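Local coordinates for diol-dehydratase (Roseburia inulinivorans, PDB 5I2A), which probably acts as a B12-independent glycyl radical lyase that dehydrates 1,2-propanediol, at residues F456-G469 with F492-I504. Numbering follows the deposited sequence.
Sequences FNMCRPLEMVFSNG and FMEAYRKQMLYNI
V465 enters helix 489-521 as a knob in a hole made by F492, A495, Y496 and Q499; helix 459-467 packs on segment 492-504, their N-to-C directions 127° apart, within the pyruvate formate lyase-like fold. V465 CG1, anti to the backbone N (chi1 179°), lies over one face of the F492 ring, 3.7 Å from its centroid in a CH-pi contact, while V465 CG2 rests on Y496 CA. L462 CD1 meets the same ring in plane at its edge, and F492 also turns the CZ end of its rim to the face of F466, a T-shaped pair with planes at 67°. Y496 presents its ring edge to L462, CE1 3.5 Å from L462 N, and Y496 OH donates to M458 O at 2.9 Å, tilted from the carbonyl plane. A phenylalanine in place of Y496 would probably leave M458 O without this donor. Q499, bent at chi2, brings CD and OE1 against M464 CB, hydrogen-bonding through OE1 to S477 and through NE2 to I478 O and T480. The bend at chi2 puts M500 SD 3.6 Å from P461 CG and at the edge of the F456 ring, a Met-aromatic contact, and chi3 turns CE toward M458 CE; F456 CZ meets I504 CG1 at 3.9 Å.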
loop_
_atom_site.group_PDB
_atom_site.type_symbol
_atom_site.label_atom_id
_atom_site.label_comp_id
_atom_site.label_asym_id
_atom_site.label_seq_id
_atom_site.Cartn_x
_atom_site.Cartn_y
_atom_site.Cartn_z
ATOM N N PHE A 456 17.822 -20.987 -9.067
ATOM C CA PHE A 456 17.540 -21.169 -10.486
ATOM C C PHE A 456 18.368 -22.319 -11.046
ATOM O O PHE A 456 19.599 -22.305 -10.960
ATOM C CB PHE A 456 17.840 -19.880 -11.265
ATOM C CG PHE A 456 17.472 -19.934 -12.733
ATOM C CD1 PHE A 456 18.337 -20.496 -13.670
ATOM C CD2 PHE A 456 16.274 -19.387 -13.180
ATOM C CE1 PHE A 456 18.008 -20.512 -15.031
ATOM C CE2 PHE A 456 15.931 -19.404 -14.542
ATOM C CZ PHE A 456 16.801 -19.967 -15.465
ATOM N N ASN A 457 17.689 -23.291 -11.647
ATOM C CA ASN A 457 18.357 -24.468 -12.199
ATOM C C ASN A 457 18.751 -24.227 -13.659
ATOM O O ASN A 457 17.904 -24.290 -14.544
ATOM C CB ASN A 457 17.436 -25.698 -12.079
ATOM C CG ASN A 457 18.140 -27.005 -12.442
ATOM O OD1 ASN A 457 19.126 -27.011 -13.175
ATOM N ND2 ASN A 457 17.633 -28.118 -11.908
ATOM N N MET A 458 20.029 -23.965 -13.906
ATOM C CA MET A 458 20.483 -23.657 -15.262
ATOM C C MET A 458 20.430 -24.883 -16.176
ATOM O O MET A 458 20.502 -24.738 -17.387
ATOM C CB MET A 458 21.910 -23.072 -15.255
ATOM C CG MET A 458 22.073 -21.805 -14.392
ATOM S SD MET A 458 23.792 -21.263 -14.241
ATOM C CE MET A 458 24.236 -21.157 -15.959
ATOM N N CYS A 459 20.286 -26.079 -15.610
ATOM C CA CYS A 459 20.132 -27.276 -16.436
ATOM C C CYS A 459 18.724 -27.446 -17.029
ATOM O O CYS A 459 18.555 -28.137 -18.038
ATOM C CB CYS A 459 20.481 -28.535 -15.628
ATOM S SG CYS A 459 22.200 -28.651 -15.150
ATOM N N ARG A 460 17.704 -26.872 -16.395
ATOM C CA ARG A 460 16.356 -27.104 -16.911
ATOM C C ARG A 460 16.135 -26.413 -18.277
ATOM O O ARG A 460 15.576 -27.037 -19.174
ATOM C CB ARG A 460 15.299 -26.700 -15.883
ATOM C CG ARG A 460 15.284 -27.623 -14.642
ATOM C CD ARG A 460 13.976 -28.446 -14.550
ATOM N NE ARG A 460 13.939 -29.430 -15.603
ATOM C CZ ARG A 460 12.859 -29.933 -16.182
ATOM N NH1 ARG A 460 11.630 -29.572 -15.828
ATOM N NH2 ARG A 460 13.037 -30.826 -17.141
ATOM N N PRO A 461 16.601 -25.151 -18.452
ATOM C CA PRO A 461 16.555 -24.577 -19.801
ATOM C C PRO A 461 17.340 -25.384 -20.832
ATOM O O PRO A 461 16.955 -25.380 -22.000
ATOM C CB PRO A 461 17.185 -23.188 -19.610
ATOM C CG PRO A 461 16.812 -22.830 -18.215
ATOM C CD PRO A 461 17.027 -24.140 -17.470
ATOM N N LEU A 462 18.401 -26.071 -20.410
ATOM C CA LEU A 462 19.150 -26.933 -21.323
ATOM C C LEU A 462 18.292 -28.129 -21.759
ATOM O O LEU A 462 18.227 -28.460 -22.937
ATOM C CB LEU A 462 20.452 -27.429 -20.677
ATOM C CG LEU A 462 21.284 -28.398 -21.530
ATOM C CD1 LEU A 462 21.783 -27.719 -22.802
ATOM C CD2 LEU A 462 22.460 -28.947 -20.725
ATOM N N GLU A 463 17.639 -28.768 -20.803
ATOM C CA GLU A 463 16.704 -29.844 -21.120
ATOM C C GLU A 463 15.603 -29.367 -22.069
ATOM O O GLU A 463 15.176 -30.116 -22.940
ATOM C CB GLU A 463 16.082 -30.414 -19.855
ATOM C CG GLU A 463 17.047 -31.218 -19.009
ATOM C CD GLU A 463 16.340 -31.961 -17.891
ATOM O OE1 GLU A 463 16.024 -31.343 -16.854
ATOM O OE2 GLU A 463 16.077 -33.161 -18.060
ATOM N N MET A 464 15.163 -28.119 -21.915
ATOM C CA MET A 464 14.127 -27.581 -22.791
ATOM C C MET A 464 14.617 -27.408 -24.233
ATOM O O MET A 464 13.821 -27.448 -25.167
ATOM C CB MET A 464 13.594 -26.248 -22.258
ATOM C CG MET A 464 12.723 -26.368 -21.007
ATOM S SD MET A 464 11.332 -27.535 -21.115
ATOM C CE MET A 464 12.019 -28.999 -20.335
ATOM N N VAL A 465 15.915 -27.228 -24.430
ATOM C CA VAL A 465 16.402 -27.137 -25.803
ATOM C C VAL A 465 16.186 -28.479 -26.506
ATOM O O VAL A 465 15.752 -28.513 -27.654
ATOM C CB VAL A 465 17.885 -26.730 -25.882
ATOM C CG1 VAL A 465 18.348 -26.683 -27.346
ATOM C CG2 VAL A 465 18.089 -25.371 -25.235
ATOM N N PHE A 466 16.455 -29.576 -25.799
ATOM C CA PHE A 466 16.279 -30.918 -26.354
ATOM C C PHE A 466 14.810 -31.217 -26.622
ATOM O O PHE A 466 14.466 -31.829 -27.631
ATOM C CB PHE A 466 16.867 -31.988 -25.415
ATOM C CG PHE A 466 18.370 -32.111 -25.506
ATOM C CD1 PHE A 466 18.956 -32.865 -26.513
ATOM C CD2 PHE A 466 19.193 -31.468 -24.594
ATOM C CE1 PHE A 466 20.343 -32.982 -26.614
ATOM C CE2 PHE A 466 20.566 -31.572 -24.689
ATOM C CZ PHE A 466 21.149 -32.333 -25.704
ATOM N N SER A 467 13.950 -30.774 -25.715
ATOM C CA SER A 467 12.538 -31.125 -25.779
ATOM C C SER A 467 11.679 -30.058 -26.441
ATOM O O SER A 467 10.466 -30.158 -26.409
ATOM C CB SER A 467 12.003 -31.390 -24.377
ATOM O OG SER A 467 11.871 -30.169 -23.669
ATOM N N ASN A 468 12.307 -29.040 -27.023
ATOM C CA ASN A 468 11.572 -27.927 -27.630
ATOM C C ASN A 468 10.510 -27.351 -26.688
ATOM O O ASN A 468 9.364 -27.090 -27.081
ATOM C CB ASN A 468 10.931 -28.360 -28.956
ATOM C CG ASN A 468 10.457 -27.178 -29.790
ATOM O OD1 ASN A 468 10.871 -26.041 -29.573
ATOM N ND2 ASN A 468 9.598 -27.449 -30.761
ATOM N N GLY A 469 10.897 -27.173 -25.431
ATOM C CA GLY A 469 10.041 -26.508 -24.463
ATOM C C GLY A 469 8.912 -27.348 -23.901
ATOM O O GLY A 469 7.979 -26.806 -23.310
ATOM N N PHE A 492 22.317 -24.250 -31.482
ATOM C CA PHE A 492 21.952 -24.868 -30.217
ATOM C C PHE A 492 22.194 -23.873 -29.080
ATOM O O PHE A 492 21.330 -23.687 -28.241
ATOM C CB PHE A 492 22.744 -26.157 -29.990
ATOM C CG PHE A 492 22.303 -26.944 -28.775
ATOM C CD1 PHE A 492 22.694 -26.561 -27.498
ATOM C CD2 PHE A 492 21.529 -28.080 -28.915
ATOM C CE1 PHE A 492 22.294 -27.274 -26.382
ATOM C CE2 PHE A 492 21.134 -28.812 -27.808
ATOM C CZ PHE A 492 21.514 -28.401 -26.536
ATOM N N MET A 493 23.371 -23.246 -29.064
ATOM C CA MET A 493 23.735 -22.286 -28.015
ATOM C C MET A 493 22.734 -21.156 -27.921
ATOM O O MET A 493 22.350 -20.750 -26.828
ATOM C CB MET A 493 25.125 -21.687 -28.261
ATOM C CG MET A 493 26.244 -22.371 -27.521
ATOM S SD MET A 493 26.116 -22.230 -25.732
ATOM C CE MET A 493 27.483 -21.166 -25.329
ATOM N N GLU A 494 22.333 -20.645 -29.083
ATOM C CA GLU A 494 21.364 -19.570 -29.164
ATOM C C GLU A 494 20.005 -20.011 -28.616
ATOM O O GLU A 494 19.340 -19.258 -27.906
ATOM C CB GLU A 494 21.246 -19.079 -30.611
ATOM C CG GLU A 494 20.183 -18.017 -30.839
ATOM C CD GLU A 494 20.420 -16.741 -30.042
ATOM O OE1 GLU A 494 21.546 -16.507 -29.565
ATOM O OE2 GLU A 494 19.465 -15.958 -29.889
ATOM N N ALA A 495 19.598 -21.235 -28.931
ATOM C CA ALA A 495 18.375 -21.779 -28.358
ATOM C C ALA A 495 18.467 -21.838 -26.820
ATOM O O ALA A 495 17.514 -21.494 -26.118
ATOM C CB ALA A 495 18.091 -23.163 -28.934
ATOM N N TYR A 496 19.619 -22.269 -26.307
ATOM C CA TYR A 496 19.834 -22.321 -24.866
ATOM C C TYR A 496 19.787 -20.924 -24.252
ATOM O O TYR A 496 19.169 -20.728 -23.204
ATOM C CB TYR A 496 21.163 -22.995 -24.529
ATOM C CG TYR A 496 21.465 -23.034 -23.045
ATOM C CD1 TYR A 496 20.586 -23.631 -22.147
ATOM C CD2 TYR A 496 22.626 -22.481 -22.544
ATOM C CE1 TYR A 496 20.868 -23.668 -20.782
ATOM C CE2 TYR A 496 22.912 -22.508 -21.184
ATOM C CZ TYR A 496 22.036 -23.097 -20.315
ATOM O OH TYR A 496 22.331 -23.107 -18.983
ATOM N N ARG A 497 20.420 -19.956 -24.915
ATOM C CA ARG A 497 20.414 -18.574 -24.421
ATOM C C ARG A 497 18.971 -18.082 -24.251
ATOM O O ARG A 497 18.632 -17.453 -23.243
ATOM C CB ARG A 497 21.188 -17.638 -25.357
ATOM C CG ARG A 497 21.429 -16.237 -24.781
ATOM C CD ARG A 497 21.978 -15.262 -25.825
ATOM N NE ARG A 497 21.019 -15.029 -26.898
ATOM C CZ ARG A 497 20.008 -14.170 -26.827
ATOM N NH1 ARG A 497 19.815 -13.450 -25.732
ATOM N NH2 ARG A 497 19.189 -14.023 -27.855
ATOM N N LYS A 498 18.118 -18.408 -25.219
ATOM C CA LYS A 498 16.733 -17.941 -25.182
ATOM C C LYS A 498 15.901 -18.662 -24.123
ATOM O O LYS A 498 15.072 -18.040 -23.467
ATOM C CB LYS A 498 16.063 -18.099 -26.555
ATOM C CG LYS A 498 16.580 -17.172 -27.669
ATOM C CD LYS A 498 16.012 -17.639 -29.012
ATOM C CE LYS A 498 16.530 -16.845 -30.192
ATOM N NZ LYS A 498 16.193 -17.504 -31.490
ATOM N N GLN A 499 16.100 -19.970 -23.973
ATOM C CA GLN A 499 15.435 -20.699 -22.900
ATOM C C GLN A 499 15.818 -20.095 -21.546
ATOM O O GLN A 499 14.995 -20.000 -20.647
ATOM C CB GLN A 499 15.797 -22.188 -22.923
ATOM C CG GLN A 499 15.190 -22.968 -24.067
ATOM C CD GLN A 499 13.698 -23.136 -23.910
ATOM O OE1 GLN A 499 13.133 -22.861 -22.849
ATOM N NE2 GLN A 499 13.053 -23.594 -24.959
ATOM N N MET A 500 17.081 -19.709 -21.414
ATOM C CA MET A 500 17.565 -19.120 -20.181
ATOM C C MET A 500 16.889 -17.773 -19.943
ATOM O O MET A 500 16.352 -17.540 -18.873
ATOM C CB MET A 500 19.085 -18.963 -20.222
ATOM C CG MET A 500 19.819 -20.298 -20.085
ATOM S SD MET A 500 19.835 -20.892 -18.379
ATOM C CE MET A 500 21.095 -19.834 -17.682
ATOM N N LEU A 501 16.911 -16.909 -20.955
ATOM C CA LEU A 501 16.380 -15.556 -20.828
ATOM C C LEU A 501 14.899 -15.568 -20.472
ATOM O O LEU A 501 14.469 -14.847 -19.579
ATOM C CB LEU A 501 16.611 -14.761 -22.116
ATOM C CG LEU A 501 16.240 -13.277 -22.072
ATOM C CD1 LEU A 501 16.956 -12.554 -20.943
ATOM C CD2 LEU A 501 16.528 -12.607 -23.409
ATOM N N TYR A 502 14.126 -16.402 -21.158
ATOM C CA TYR A 502 12.697 -16.510 -20.877
ATOM C C TYR A 502 12.425 -16.865 -19.415
ATOM O O TYR A 502 11.615 -16.219 -18.744
ATOM C CB TYR A 502 12.050 -17.554 -21.782
ATOM C CG TYR A 502 10.557 -17.709 -21.565
ATOM C CD1 TYR A 502 9.669 -16.751 -22.032
ATOM C CD2 TYR A 502 10.043 -18.808 -20.891
ATOM C CE1 TYR A 502 8.310 -16.893 -21.844
ATOM C CE2 TYR A 502 8.679 -18.957 -20.695
ATOM C CZ TYR A 502 7.821 -17.996 -21.172
ATOM O OH TYR A 502 6.465 -18.137 -20.992
ATOM N N ASN A 503 13.115 -17.888 -18.923
ATOM C CA ASN A 503 12.860 -18.364 -17.576
ATOM C C ASN A 503 13.476 -17.484 -16.490
ATOM O O ASN A 503 12.946 -17.396 -15.393
ATOM C CB ASN A 503 13.328 -19.807 -17.454
ATOM C CG ASN A 503 12.333 -20.751 -18.075
ATOM O OD1 ASN A 503 11.264 -20.979 -17.513
ATOM N ND2 ASN A 503 12.647 -21.258 -19.265
ATOM N N ILE A 504 14.568 -16.807 -16.811
ATOM C CA ILE A 504 15.119 -15.826 -15.885
ATOM C C ILE A 504 14.117 -14.703 -15.629
ATOM O O ILE A 504 13.921 -14.275 -14.495
ATOM C CB ILE A 504 16.435 -15.232 -16.414
ATOM C CG1 ILE A 504 17.557 -16.259 -16.279
ATOM C CG2 ILE A 504 16.804 -13.956 -15.655
ATOM C CD1 ILE A 504 18.795 -15.892 -17.093
#